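Local atomic coordinates of alpha-amylase (Eisenia fetida, PDB entry 6M4K), a protein that probably hydrolyses internal alpha-1,4-glucosidic bonds of starch-like polysaccharides, as a family 13 glycosidase that uses calcium and chloride. Residues G15-V20 and R396-A401; L296-N301 and H339-S344; Y325-A330 and N490-I495; E332-Y337 and Y392-F397; I402-S407 and G422-I427. One frame throughout, in Å; residues are numbered along the deposited sequence.

The catalytic TIM barrel and the C-terminal all-beta domain meet through helices 322-334 and 389-401. Interaction 2 lies deepest, its centre about 4 Å from the centre of the chain, where strands 295-297 and 339-344 pair. It touches interaction 1 through Asp17 O and His339 NE2, 2.8 Å apart. Interactions 1 and 4 share helix 389-401, and their centres are about 6 Å apart. Interaction 3 ties helix 322-334 to the C-terminal sheet, and interaction 5 lies at the surface edge of that sheet. Strands 492-496 and 425-430 join these two, with Ile495 O 2.9 Å from Phe426 N. All five contacts lie away from the calcium site.

Interaction 1. Residues G15-V20 and R396-A401; sequences GRDVIV and RFHNVA
His398 and Asn399 of helix 389-401 meet residues 15-18. The fold is a TIM barrel, and the contact sets its last helix against the lead-in to its first strand, 19-22. His398 comes first along the helix. Its CG is anti to the backbone N (chi1 174°), which carries the imidazole out to Asp17. His398 NE2 donates to Asp17 OD2 at 2.8 Å, in a nearly straight bond (167°). The oxygen lies in the ring plane, and carboxylate and ring are almost coplanar. OD2 uses its anti lone pair, while OD1 is bonded to Tyr10 OH. At the other nitrogen, His398 ND1 is bonded to Leu333 O. The two bonds fix the ring's rotation. With an acceptor at each nitrogen, the imidazole is probably doubly protonated, and the Asp17 carboxylate would favour that charge. Val18 lies over one face of the ring. Val18 CG2 is 3.7 Å from His398 CD2 and makes a CH-pi contact, offset toward the rim. Asn399 follows. Its carboxamide lies beside Gly15, with ND2 3.2 Å from Gly15 O. The angle there is too poor for a hydrogen bond, and ND2 is instead bonded to Asn41 O. The other end of the amide reaches the loop through a water: this water donates to Asn399 OD1 at 2.7 Å and accepts from Val18 N at 2.8 Å.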
# COMPACT_ATOMS: atom_id res chain seq x y z
N GLY A 15 19.70 2.50 -2.78
CA GLY A 15 19.19 3.71 -2.17
C GLY A 15 17.69 3.90 -2.28
O GLY A 15 17.20 4.98 -1.92
N ARG A 16 16.96 2.90 -2.77
CA ARG A 16 15.51 2.99 -2.91
C ARG A 16 14.86 1.79 -2.24
O ARG A 16 15.41 0.68 -2.25
CB ARG A 16 15.10 3.03 -4.38
CG ARG A 16 15.82 4.12 -5.13
CD ARG A 16 15.39 4.22 -6.57
NE ARG A 16 16.17 5.25 -7.26
CZ ARG A 16 16.18 5.45 -8.57
NH1 ARG A 16 15.44 4.68 -9.37
NH2 ARG A 16 16.93 6.42 -9.09
N ASP A 17 13.67 2.00 -1.68
CA ASP A 17 13.02 0.94 -0.92
C ASP A 17 11.49 1.08 -0.85
O ASP A 17 10.77 0.09 -0.98
CB ASP A 17 13.62 0.92 0.50
CG ASP A 17 13.22 -0.30 1.30
OD1 ASP A 17 13.33 -1.43 0.79
OD2 ASP A 17 12.81 -0.13 2.47
N VAL A 18 11.00 2.29 -0.63
CA VAL A 18 9.58 2.52 -0.34
C VAL A 18 8.79 2.47 -1.64
O VAL A 18 9.24 2.96 -2.68
CB VAL A 18 9.42 3.87 0.38
CG1 VAL A 18 7.95 4.22 0.57
CG2 VAL A 18 10.14 3.84 1.71
N ILE A 19 7.59 1.90 -1.60
CA ILE A 19 6.73 1.87 -2.78
C ILE A 19 5.48 2.72 -2.54
O ILE A 19 5.15 3.09 -1.41
CB ILE A 19 6.40 0.44 -3.22
CG1 ILE A 19 5.59 -0.27 -2.14
CG2 ILE A 19 7.72 -0.33 -3.50
CD1 ILE A 19 5.02 -1.60 -2.60
N VAL A 20 4.80 3.06 -3.63
CA VAL A 20 3.65 3.97 -3.60
C VAL A 20 2.50 3.35 -4.38
O VAL A 20 2.69 2.87 -5.50
CB VAL A 20 4.00 5.34 -4.22
CG1 VAL A 20 2.78 6.26 -4.19
CG2 VAL A 20 5.17 5.97 -3.51
N ARG A 396 13.50 9.96 2.32
CA ARG A 396 14.94 10.19 2.33
C ARG A 396 15.56 9.81 3.67
O ARG A 396 16.61 9.15 3.70
CB ARG A 396 15.26 11.64 1.93
CG ARG A 396 16.76 11.92 1.85
CD ARG A 396 17.04 13.25 1.17
NE ARG A 396 16.49 14.35 1.96
CZ ARG A 396 16.63 15.63 1.66
NH1 ARG A 396 17.30 16.00 0.58
NH2 ARG A 396 16.09 16.55 2.46
N PHE A 397 14.93 10.19 4.78
CA PHE A 397 15.39 9.77 6.10
C PHE A 397 15.49 8.25 6.17
O PHE A 397 16.51 7.69 6.58
CB PHE A 397 14.41 10.29 7.17
CG PHE A 397 14.78 9.96 8.61
CD1 PHE A 397 14.61 8.68 9.12
CD2 PHE A 397 15.22 10.96 9.47
CE1 PHE A 397 14.91 8.39 10.43
CE2 PHE A 397 15.52 10.69 10.79
CZ PHE A 397 15.38 9.41 11.28
N HIS A 398 14.42 7.57 5.77
CA HIS A 398 14.38 6.11 5.74
C HIS A 398 15.54 5.54 4.93
O HIS A 398 16.20 4.59 5.36
CB HIS A 398 13.05 5.71 5.11
CG HIS A 398 12.87 4.25 4.85
ND1 HIS A 398 12.20 3.41 5.72
CD2 HIS A 398 13.22 3.48 3.79
CE1 HIS A 398 12.15 2.19 5.20
NE2 HIS A 398 12.79 2.20 4.04
N ASN A 399 15.80 6.12 3.76
CA ASN A 399 16.89 5.63 2.92
C ASN A 399 18.24 5.86 3.58
O ASN A 399 19.10 4.98 3.57
CB ASN A 399 16.85 6.32 1.54
CG ASN A 399 15.62 5.96 0.72
OD1 ASN A 399 15.03 4.89 0.89
ND2 ASN A 399 15.23 6.85 -0.18
N VAL A 400 18.44 7.04 4.18
CA VAL A 400 19.71 7.35 4.85
C VAL A 400 19.93 6.42 6.03
O VAL A 400 21.06 6.01 6.32
CB VAL A 400 19.74 8.84 5.25
CG1 VAL A 400 20.89 9.13 6.22
CG2 VAL A 400 19.85 9.72 4.01
N ALA A 401 18.86 6.07 6.74
CA ALA A 401 18.91 5.29 7.96
C ALA A 401 19.01 3.79 7.72
O ALA A 401 19.22 3.04 8.68
CB ALA A 401 17.65 5.56 8.78
O HOH W 1 12.81 4.49 -0.64

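Interaction 2. Residues L296-N301 and H339-S344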
# COMPACT_ATOMS: atom_id res chain seq x y z
N LEU A 296 4.21 -6.51 4.47
CA LEU A 296 4.01 -5.29 3.71
C LEU A 296 3.16 -4.39 4.60
O LEU A 296 2.08 -4.79 5.02
CB LEU A 296 3.30 -5.64 2.41
CG LEU A 296 3.11 -4.64 1.26
CD1 LEU A 296 2.09 -3.54 1.60
CD2 LEU A 296 4.42 -4.05 0.74
N VAL A 297 3.67 -3.19 4.91
CA VAL A 297 3.06 -2.33 5.91
C VAL A 297 2.67 -1.00 5.28
O VAL A 297 3.21 -0.58 4.25
CB VAL A 297 3.95 -2.12 7.16
CG1 VAL A 297 4.34 -3.47 7.76
CG2 VAL A 297 5.21 -1.33 6.83
N PHE A 298 1.70 -0.33 5.91
CA PHE A 298 1.08 0.86 5.35
C PHE A 298 0.14 1.44 6.40
O PHE A 298 -0.43 0.71 7.21
CB PHE A 298 0.29 0.54 4.05
CG PHE A 298 -0.65 -0.62 4.21
CD1 PHE A 298 -0.18 -1.92 4.10
CD2 PHE A 298 -2.00 -0.43 4.51
CE1 PHE A 298 -1.03 -3.01 4.29
CE2 PHE A 298 -2.86 -1.52 4.67
CZ PHE A 298 -2.36 -2.82 4.57
N ILE A 299 -0.04 2.77 6.36
CA ILE A 299 -0.96 3.42 7.28
C ILE A 299 -2.41 3.20 6.85
O ILE A 299 -3.27 2.88 7.69
CB ILE A 299 -0.61 4.91 7.43
CG1 ILE A 299 0.81 5.06 7.98
CG2 ILE A 299 -1.64 5.63 8.33
CD1 ILE A 299 1.09 4.29 9.28
N ASP A 300 -2.69 3.37 5.56
CA ASP A 300 -4.03 3.15 5.02
C ASP A 300 -3.90 2.57 3.62
O ASP A 300 -2.83 2.62 3.00
CB ASP A 300 -4.92 4.42 5.04
CG ASP A 300 -4.45 5.52 4.09
OD1 ASP A 300 -3.24 5.63 3.81
OD2 ASP A 300 -5.31 6.32 3.65
N ASN A 301 -4.99 1.99 3.13
CA ASN A 301 -5.10 1.54 1.75
C ASN A 301 -6.41 2.07 1.16
O ASN A 301 -7.17 2.79 1.82
CB ASN A 301 -4.92 0.02 1.60
CG ASN A 301 -6.14 -0.78 2.01
OD1 ASN A 301 -7.09 -0.24 2.59
ND2 ASN A 301 -6.14 -2.07 1.69
N HIS A 339 8.09 -3.89 4.73
CA HIS A 339 8.26 -3.17 3.47
C HIS A 339 7.17 -2.10 3.40
O HIS A 339 5.98 -2.43 3.36
CB HIS A 339 8.13 -4.13 2.30
CG HIS A 339 8.50 -3.52 0.99
ND1 HIS A 339 8.10 -4.04 -0.22
CD2 HIS A 339 9.24 -2.43 0.71
CE1 HIS A 339 8.59 -3.29 -1.19
NE2 HIS A 339 9.29 -2.31 -0.65
N VAL A 340 7.58 -0.84 3.36
CA VAL A 340 6.64 0.29 3.50
C VAL A 340 6.04 0.67 2.15
O VAL A 340 6.76 0.93 1.18
CB VAL A 340 7.33 1.50 4.13
CG1 VAL A 340 6.36 2.70 4.16
CG2 VAL A 340 7.84 1.17 5.53
N ARG A 341 4.70 0.74 2.12
CA ARG A 341 3.96 1.27 0.99
C ARG A 341 3.20 2.51 1.45
O ARG A 341 2.53 2.48 2.50
CB ARG A 341 2.97 0.22 0.47
CG ARG A 341 2.14 0.68 -0.72
CD ARG A 341 1.06 -0.33 -1.10
NE ARG A 341 0.06 -0.46 -0.05
CZ ARG A 341 -0.81 -1.48 0.06
NH1 ARG A 341 -0.80 -2.46 -0.83
NH2 ARG A 341 -1.68 -1.51 1.06
N LEU A 342 3.31 3.59 0.70
CA LEU A 342 2.52 4.80 0.94
C LEU A 342 1.33 4.84 -0.01
O LEU A 342 1.48 4.65 -1.22
CB LEU A 342 3.35 6.06 0.70
CG LEU A 342 4.69 6.21 1.43
CD1 LEU A 342 5.24 7.62 1.26
CD2 LEU A 342 4.55 5.88 2.89
N MET A 343 0.15 5.09 0.54
CA MET A 343 -1.02 5.35 -0.28
C MET A 343 -0.88 6.69 -0.99
O MET A 343 -0.31 7.65 -0.46
CB MET A 343 -2.24 5.39 0.65
CG MET A 343 -3.57 5.66 -0.05
SD MET A 343 -3.91 4.34 -1.22
CE MET A 343 -5.37 5.03 -2.01
N SER A 344 -1.40 6.77 -2.21
CA SER A 344 -1.55 8.03 -2.92
C SER A 344 -2.98 8.11 -3.44
O SER A 344 -3.40 7.26 -4.23
CB SER A 344 -0.53 8.18 -4.05
OG SER A 344 -0.44 9.54 -4.45
O HOH W 2 2.06 4.07 4.74
O HOH W 3 -0.62 4.75 3.50
O HOH W 4 -1.26 1.78 0.89
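Val297 grips the strand 339-344 with both of its backbone polar atoms. Val297 N donates to His339 O at 2.9 Å, and Arg341 N donates to Val297 O at 2.9 Å. These are parallel beta-sheet bonds. Beyond Val297 the two chains part and water fills in: one water accepts from Arg341 NE at 2.8 Å and donates to Asp300 O at 2.8 Å. Arg341 NH2 stands over the centre of the Phe298 ring, 3.3 Å above its plane, in a cation-pi contact. Ring and guanidinium planes are 47° apart. A bend at chi3 (66°) turns the guanidinium to this place, and NH1 is bonded to Gln46 OE1. Leu296 CD1 lies over a face of the same guanidinium, 3.9 Å from Arg341 CZ. Asp300 OD1, which is bonded to Tyr325 OH, touches Met343 CB at 3.3 Å. Val297 CG2 and Val340 CG2 pack at 3.9 Å. Phe298 to Asn301 lie in the fourth conserved sequence region of family 13, at the C-terminal end of the seventh barrel strand. Helix 322-334 makes the beta-alpha-beta crossover between strands 295-297 and 339-344. On its other edge, 339-344 pairs with 19-22, which closes the barrel.

Interaction 3. Residues Y325-A330 and N490-I495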
# COMPACT_ATOMS: atom_id res chain seq x y z
N TYR A 325 -1.98 11.79 10.29
CA TYR A 325 -1.50 10.89 9.25
C TYR A 325 -0.01 11.08 8.98
O TYR A 325 0.72 10.10 8.79
CB TYR A 325 -2.28 11.20 7.99
CG TYR A 325 -2.12 10.27 6.81
CD1 TYR A 325 -2.55 8.95 6.86
CD2 TYR A 325 -1.63 10.75 5.61
CE1 TYR A 325 -2.45 8.12 5.74
CE2 TYR A 325 -1.54 9.93 4.49
CZ TYR A 325 -1.94 8.62 4.57
OH TYR A 325 -1.86 7.85 3.44
N LYS A 326 0.45 12.32 8.97
CA LYS A 326 1.87 12.57 8.76
C LYS A 326 2.69 12.07 9.94
O LYS A 326 3.82 11.59 9.76
CB LYS A 326 2.12 14.06 8.53
CG LYS A 326 1.66 14.54 7.17
CD LYS A 326 1.94 16.02 7.00
CE LYS A 326 0.91 16.85 7.73
NZ LYS A 326 1.14 18.31 7.49
N ILE A 327 2.17 12.20 11.17
CA ILE A 327 2.89 11.68 12.33
C ILE A 327 3.05 10.16 12.22
O ILE A 327 4.14 9.62 12.41
CB ILE A 327 2.17 12.08 13.63
CG1 ILE A 327 2.26 13.59 13.83
CG2 ILE A 327 2.79 11.34 14.81
CD1 ILE A 327 1.37 14.10 14.96
N ALA A 328 1.94 9.47 11.93
CA ALA A 328 1.99 8.01 11.82
C ALA A 328 2.92 7.57 10.69
O ALA A 328 3.67 6.61 10.85
CB ALA A 328 0.58 7.47 11.58
N THR A 329 2.85 8.25 9.54
CA THR A 329 3.70 7.89 8.41
C THR A 329 5.17 8.17 8.72
O THR A 329 6.04 7.36 8.38
CB THR A 329 3.25 8.63 7.15
OG1 THR A 329 1.88 8.32 6.85
CG2 THR A 329 4.12 8.23 5.96
N ALA A 330 5.46 9.29 9.39
CA ALA A 330 6.84 9.58 9.75
C ALA A 330 7.40 8.51 10.67
O ALA A 330 8.53 8.05 10.49
CB ALA A 330 6.94 10.95 10.41
N ASN A 490 2.63 19.56 12.38
CA ASN A 490 3.96 18.98 12.22
C ASN A 490 4.79 19.01 13.51
O ASN A 490 5.89 19.56 13.53
CB ASN A 490 4.71 19.60 11.05
CG ASN A 490 4.10 19.25 9.70
OD1 ASN A 490 3.28 18.33 9.59
ND2 ASN A 490 4.50 19.96 8.66
N PRO A 491 4.28 18.42 14.60
CA PRO A 491 4.94 18.51 15.91
C PRO A 491 6.05 17.47 16.05
O PRO A 491 6.08 16.66 16.98
CB PRO A 491 3.77 18.26 16.87
CG PRO A 491 2.95 17.25 16.13
CD PRO A 491 3.06 17.58 14.66
N MET A 492 7.00 17.53 15.13
CA MET A 492 8.08 16.56 15.07
C MET A 492 9.29 17.22 14.44
O MET A 492 9.14 18.12 13.60
CB MET A 492 7.76 15.39 14.13
CG MET A 492 6.48 14.68 14.39
SD MET A 492 6.33 13.38 13.16
CE MET A 492 5.91 14.31 11.69
N ILE A 493 10.47 16.75 14.81
CA ILE A 493 11.71 17.18 14.19
C ILE A 493 12.45 15.93 13.78
O ILE A 493 12.60 15.01 14.59
CB ILE A 493 12.56 18.03 15.16
CG1 ILE A 493 11.89 19.39 15.38
CG2 ILE A 493 13.98 18.18 14.63
CD1 ILE A 493 12.67 20.29 16.33
N ALA A 494 12.92 15.89 12.54
CA ALA A 494 13.73 14.78 12.06
C ALA A 494 15.00 15.34 11.45
O ALA A 494 14.93 16.26 10.62
CB ALA A 494 12.95 13.95 11.03
N ILE A 495 16.14 14.80 11.84
CA ILE A 495 17.43 15.25 11.34
C ILE A 495 18.23 14.04 10.91
O ILE A 495 18.09 12.94 11.46
CB ILE A 495 18.21 16.10 12.39
CG1 ILE A 495 18.42 15.30 13.68
CG2 ILE A 495 17.47 17.40 12.69
CD1 ILE A 495 19.34 16.00 14.70
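The carboxamide of Asn490 offers OD1 to Lys326. Lys326 NZ donates to Asn490 OD1 at 3.0 Å, tilted 24° from the carbonyl plane. A bend at chi3 (-78°) brings the ammonium round to the amide. The same ammonium makes a salt bridge with Glu390 OE2, to which Asn490 ND2 is also bonded. The amide and the ammonium thus share one carboxylate, which probably keeps the lysine charged and holds the amide from turning. Another flat group on the helix is the Tyr325 ring, with Thr329 OG1 over the centre of one face. Thr329 OG1 and Thr329 N both donate to Tyr325 O, from opposite faces of the carbonyl plane. The tyrosine OH is bonded to Asp300 OD1, on the barrel side. Pro491 is the centre of an inverse gamma turn, with a weak bond from Met492 N to Asn490 O. Its ring meets Ile327, with Pro491 CG 3.7 Å from Ile327 CD1. Met492 lies against the helix. It was modelled in two conformations, and the contacts given are those of one. Here Met492 SD is 3.7 Å from Ala330 CB and 3.9 Å from Ile327 CA. Met492 CE lies 3.9 Å from Lys326 O. The contact joins the catalytic domain to the C-terminal all-beta domain. The axes of helix 325-330 and strand 492-495 pass 10.8 Å apart at 33°. Strand 492-496 pairs antiparallel with 425-430, whose Ile429 touches both Ile327 and Met492. Met391 of helix 389-401 packs against Tyr325 and Lys326.

Interaction 4. Residues E332-Y337 and Y392-F397; sequences ELAWDY and YNMVRF
Ala334 packs against Met394 and Phe397 in the tight part of the contact. Ala334 CB is 3.7 Å from Phe397 CE1 and 3.8 Å from Met394 CE. Met394 is folded back on itself by bends at chi2 (-54°) and chi3 (-58°). This brings its CE over the Phe397 ring, 3.6 Å above the plane and offset toward the rim. The methyl thus touches the ring of its own helix and the alanine of the other. Leu333 adds a second close point. Leu333 CD1 lies 3.7 Å from Met394 CB, and Leu333 CB lies 3.8 Å from Met394 O. The contacts between side chains are apolar. Packing eases toward Val395. Its CB points away from the other helix, and only CG2 reaches back, 4.0 Å from Leu333 CD1. The more open side belongs to residues that do not touch across the contact. Tyr392 and Arg396 are partly exposed, and Asp336, past the end of the first helix, is exposed. Replacing Phe397 by a serine would probably open a gap beside Ala334 CB and leave the methyl of Met394 without the ring face that holds it. The two helices are the last two of the TIM barrel. Leu333 and Val395 face inward, to Val340 and Leu342 of strand 339-344. Met394 and Phe397 turn the other way, to Ala494 of strand 492-496. Ala334 also touches Phe419 of strand 416-421, which places this helix pair between barrel and C-terminal sheet.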
# COMPACT_ATOMS: atom_id res chain seq x y z
N GLU A 332 6.39 5.37 10.88
CA GLU A 332 6.53 4.14 10.10
C GLU A 332 7.79 4.16 9.23
O GLU A 332 8.47 3.14 9.09
CB GLU A 332 5.27 3.96 9.25
CG GLU A 332 5.39 3.03 8.08
CD GLU A 332 4.18 3.15 7.20
OE1 GLU A 332 3.27 2.34 7.37
OE2 GLU A 332 4.14 4.09 6.36
N LEU A 333 8.12 5.32 8.66
CA LEU A 333 9.27 5.46 7.78
C LEU A 333 10.57 5.51 8.56
O LEU A 333 11.61 5.07 8.04
CB LEU A 333 9.12 6.72 6.92
CG LEU A 333 8.14 6.55 5.75
CD1 LEU A 333 7.78 7.89 5.16
CD2 LEU A 333 8.76 5.65 4.67
N ALA A 334 10.55 6.06 9.77
CA ALA A 334 11.76 6.13 10.58
C ALA A 334 12.07 4.83 11.29
O ALA A 334 13.22 4.60 11.67
CB ALA A 334 11.61 7.23 11.63
N TRP A 335 11.06 3.99 11.52
CA TRP A 335 11.22 2.72 12.21
C TRP A 335 11.84 1.70 11.26
O TRP A 335 12.13 1.98 10.10
CB TRP A 335 9.85 2.25 12.71
CG TRP A 335 9.81 1.33 13.91
CD1 TRP A 335 9.28 0.07 13.96
CD2 TRP A 335 10.25 1.63 15.23
NE1 TRP A 335 9.38 -0.43 15.23
CE2 TRP A 335 9.97 0.51 16.03
CE3 TRP A 335 10.87 2.75 15.82
CZ2 TRP A 335 10.28 0.47 17.39
CZ3 TRP A 335 11.16 2.71 17.17
CH2 TRP A 335 10.88 1.58 17.94
N ASP A 336 12.08 0.49 11.77
CA ASP A 336 12.58 -0.61 10.95
C ASP A 336 11.61 -1.77 11.15
O ASP A 336 11.75 -2.56 12.09
CB ASP A 336 14.00 -0.99 11.33
CG ASP A 336 14.58 -2.06 10.42
OD1 ASP A 336 13.99 -2.31 9.35
OD2 ASP A 336 15.62 -2.64 10.77
N TYR A 337 10.62 -1.85 10.27
CA TYR A 337 9.61 -2.89 10.34
C TYR A 337 8.81 -2.92 9.05
O TYR A 337 8.02 -2.00 8.76
CB TYR A 337 8.66 -2.69 11.54
CG TYR A 337 7.55 -3.73 11.57
CD1 TYR A 337 7.81 -5.04 11.96
CD2 TYR A 337 6.26 -3.41 11.18
CE1 TYR A 337 6.81 -6.00 11.99
CE2 TYR A 337 5.25 -4.35 11.20
CZ TYR A 337 5.53 -5.65 11.58
OH TYR A 337 4.50 -6.56 11.59
N TYR A 392 8.06 12.69 1.52
CA TYR A 392 9.26 12.38 0.74
C TYR A 392 10.54 12.66 1.50
O TYR A 392 11.54 11.96 1.30
CB TYR A 392 9.23 12.98 -0.67
CG TYR A 392 9.32 14.49 -0.81
CD1 TYR A 392 10.49 15.17 -0.52
CD2 TYR A 392 8.24 15.21 -1.29
CE1 TYR A 392 10.58 16.55 -0.67
CE2 TYR A 392 8.32 16.58 -1.46
CZ TYR A 392 9.48 17.24 -1.14
OH TYR A 392 9.54 18.62 -1.30
N ASN A 393 10.55 13.64 2.41
CA ASN A 393 11.75 13.85 3.21
C ASN A 393 11.92 12.75 4.25
O ASN A 393 13.05 12.44 4.64
CB ASN A 393 11.76 15.24 3.84
CG ASN A 393 12.41 16.27 2.93
OD1 ASN A 393 12.82 15.94 1.81
ND2 ASN A 393 12.51 17.50 3.40
N MET A 394 10.82 12.14 4.71
CA MET A 394 10.95 10.98 5.57
C MET A 394 11.29 9.72 4.79
O MET A 394 11.88 8.79 5.37
CB MET A 394 9.71 10.78 6.44
CG MET A 394 9.61 11.78 7.60
SD MET A 394 11.08 11.83 8.65
CE MET A 394 11.18 10.12 9.19
N VAL A 395 10.97 9.66 3.50
CA VAL A 395 11.51 8.59 2.66
C VAL A 395 13.01 8.73 2.53
O VAL A 395 13.75 7.75 2.65
CB VAL A 395 10.79 8.58 1.30
CG1 VAL A 395 11.52 7.70 0.27
CG2 VAL A 395 9.34 8.13 1.48
N ARG A 396 13.50 9.96 2.32
CA ARG A 396 14.94 10.19 2.33
C ARG A 396 15.56 9.81 3.67
O ARG A 396 16.61 9.15 3.70
CB ARG A 396 15.26 11.64 1.93
CG ARG A 396 16.76 11.92 1.85
CD ARG A 396 17.04 13.25 1.17
NE ARG A 396 16.49 14.35 1.96
CZ ARG A 396 16.63 15.63 1.66
NH1 ARG A 396 17.30 16.00 0.58
NH2 ARG A 396 16.09 16.55 2.46
N PHE A 397 14.93 10.19 4.78
CA PHE A 397 15.39 9.77 6.10
C PHE A 397 15.49 8.25 6.17
O PHE A 397 16.51 7.69 6.58
CB PHE A 397 14.41 10.29 7.17
CG PHE A 397 14.78 9.96 8.61
CD1 PHE A 397 14.61 8.68 9.12
CD2 PHE A 397 15.22 10.96 9.47
CE1 PHE A 397 14.91 8.39 10.43
CE2 PHE A 397 15.52 10.69 10.79
CZ PHE A 397 15.38 9.41 11.28

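Interaction 5. Residues I402-S407 and G422-I427; sequences IGNPVS and GNRGFI
Asn404 has its CG anti to the carbonyl carbon (chi1 -72°), which lays the carboxamide against Gly422 and Arg424. Gly422 takes a positive phi of 54°, a backbone angle that favours glycine. Asn404 OD1 is 3.6 Å from Gly422 CA, and a side chain at Gly422 would run into that oxygen. The direct bond between the segments is weak: Gly422 N donates to Pro405 O at 3.2 Å, bent to 133°. A water accepts from Ser407 OG at 3.0 Å and donates to Gly422 O at 2.8 Å. Ser407 and Arg424 each have two modelled conformations, so the details at these side chains hold for one copy. In it, Asn404 ND2 passes 3.3 Å from Arg424 CG. That nitrogen is bonded to Ala401 O and makes a weak bond to Ile402 O. Arg424 NE is bonded to Val400 O. Without the Asn404 carboxamide, as with an alanine here, Ala401 O would probably lose this donor and a gap would open beside Gly422 CA. Arg424 and Gly425 both face Arg421, forming a classic beta bulge where strand 425-430 starts. The contact joins the chain leaving helix 389-401 to the edge of the C-terminal sheet. Its grip is polar but slight: one weak bond and a water. Firmer bonds run to Val400 O and Ala401 O, near the C-terminal end of helix 389-401. In this conformer the arginine's charge would probably suit the helix dipole.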
# COMPACT_ATOMS: atom_id res chain seq x y z
N ILE A 402 18.86 3.34 6.47
CA ILE A 402 18.71 1.91 6.16
C ILE A 402 19.83 1.09 6.79
O ILE A 402 21.00 1.45 6.74
CB ILE A 402 18.59 1.71 4.64
CG1 ILE A 402 17.94 0.36 4.32
CG2 ILE A 402 19.93 1.82 3.97
CD1 ILE A 402 16.51 0.48 3.81
N GLY A 403 19.44 -0.02 7.41
CA GLY A 403 20.40 -0.95 7.99
C GLY A 403 20.89 -0.60 9.38
O GLY A 403 21.67 -1.38 9.95
N ASN A 404 20.48 0.50 9.93
CA ASN A 404 20.88 0.84 11.28
C ASN A 404 19.80 0.42 12.27
O ASN A 404 18.61 0.47 11.96
CB ASN A 404 21.10 2.35 11.40
CG ASN A 404 22.35 2.80 10.69
OD1 ASN A 404 23.41 2.92 11.29
ND2 ASN A 404 22.23 3.07 9.39
N PRO A 405 20.19 -0.00 13.47
CA PRO A 405 19.18 -0.37 14.47
C PRO A 405 18.47 0.87 14.98
O PRO A 405 18.89 2.01 14.76
CB PRO A 405 20.02 -0.99 15.59
CG PRO A 405 21.33 -0.29 15.49
CD PRO A 405 21.56 -0.09 14.00
N VAL A 406 17.35 0.64 15.66
CA VAL A 406 16.77 1.68 16.50
C VAL A 406 17.66 1.88 17.71
O VAL A 406 18.01 0.92 18.42
CB VAL A 406 15.34 1.29 16.92
CG1 VAL A 406 14.79 2.30 17.92
CG2 VAL A 406 14.44 1.25 15.70
N SER A 407 18.04 3.13 17.96
CA SER A 407 18.95 3.41 19.06
C SER A 407 18.52 4.67 19.77
O SER A 407 17.70 5.44 19.27
CB SER A 407 20.40 3.52 18.57
OG SER A 407 20.51 4.47 17.54
N GLY A 422 21.05 4.28 14.40
CA GLY A 422 22.50 4.33 14.43
C GLY A 422 23.02 5.74 14.57
O GLY A 422 22.51 6.55 15.36
N ASN A 423 24.03 6.07 13.76
CA ASN A 423 24.57 7.42 13.70
C ASN A 423 24.11 8.18 12.46
O ASN A 423 24.77 9.12 12.03
CB ASN A 423 26.09 7.40 13.78
CG ASN A 423 26.73 6.77 12.57
OD1 ASN A 423 26.07 6.11 11.77
ND2 ASN A 423 28.04 6.96 12.42
N ARG A 424 22.96 7.79 11.89
CA ARG A 424 22.49 8.33 10.62
C ARG A 424 21.33 9.30 10.75
O ARG A 424 21.26 10.27 10.00
CB ARG A 424 22.07 7.18 9.70
CG ARG A 424 23.21 6.25 9.35
CD ARG A 424 24.18 6.94 8.42
NE ARG A 424 23.66 6.98 7.06
CZ ARG A 424 24.31 7.47 6.01
NH1 ARG A 424 25.53 7.98 6.16
NH2 ARG A 424 23.75 7.46 4.82
N GLY A 425 20.39 9.04 11.65
CA GLY A 425 19.24 9.92 11.76
C GLY A 425 18.62 9.87 13.13
O GLY A 425 18.85 8.93 13.90
N PHE A 426 17.80 10.88 13.43
CA PHE A 426 17.15 10.97 14.73
C PHE A 426 15.84 11.72 14.55
O PHE A 426 15.78 12.68 13.79
CB PHE A 426 18.07 11.68 15.75
CG PHE A 426 17.58 11.58 17.17
CD1 PHE A 426 17.89 10.48 17.94
CD2 PHE A 426 16.78 12.57 17.71
CE1 PHE A 426 17.44 10.38 19.26
CE2 PHE A 426 16.33 12.46 19.03
CZ PHE A 426 16.66 11.37 19.79
N ILE A 427 14.79 11.26 15.22
CA ILE A 427 13.48 11.88 15.11
C ILE A 427 12.90 12.07 16.51
O ILE A 427 13.05 11.19 17.37
CB ILE A 427 12.51 11.08 14.19
CG1 ILE A 427 11.19 11.82 14.01
CG2 ILE A 427 12.29 9.66 14.73
CD1 ILE A 427 10.32 11.28 12.90
O HOH W 5 20.84 7.40 17.41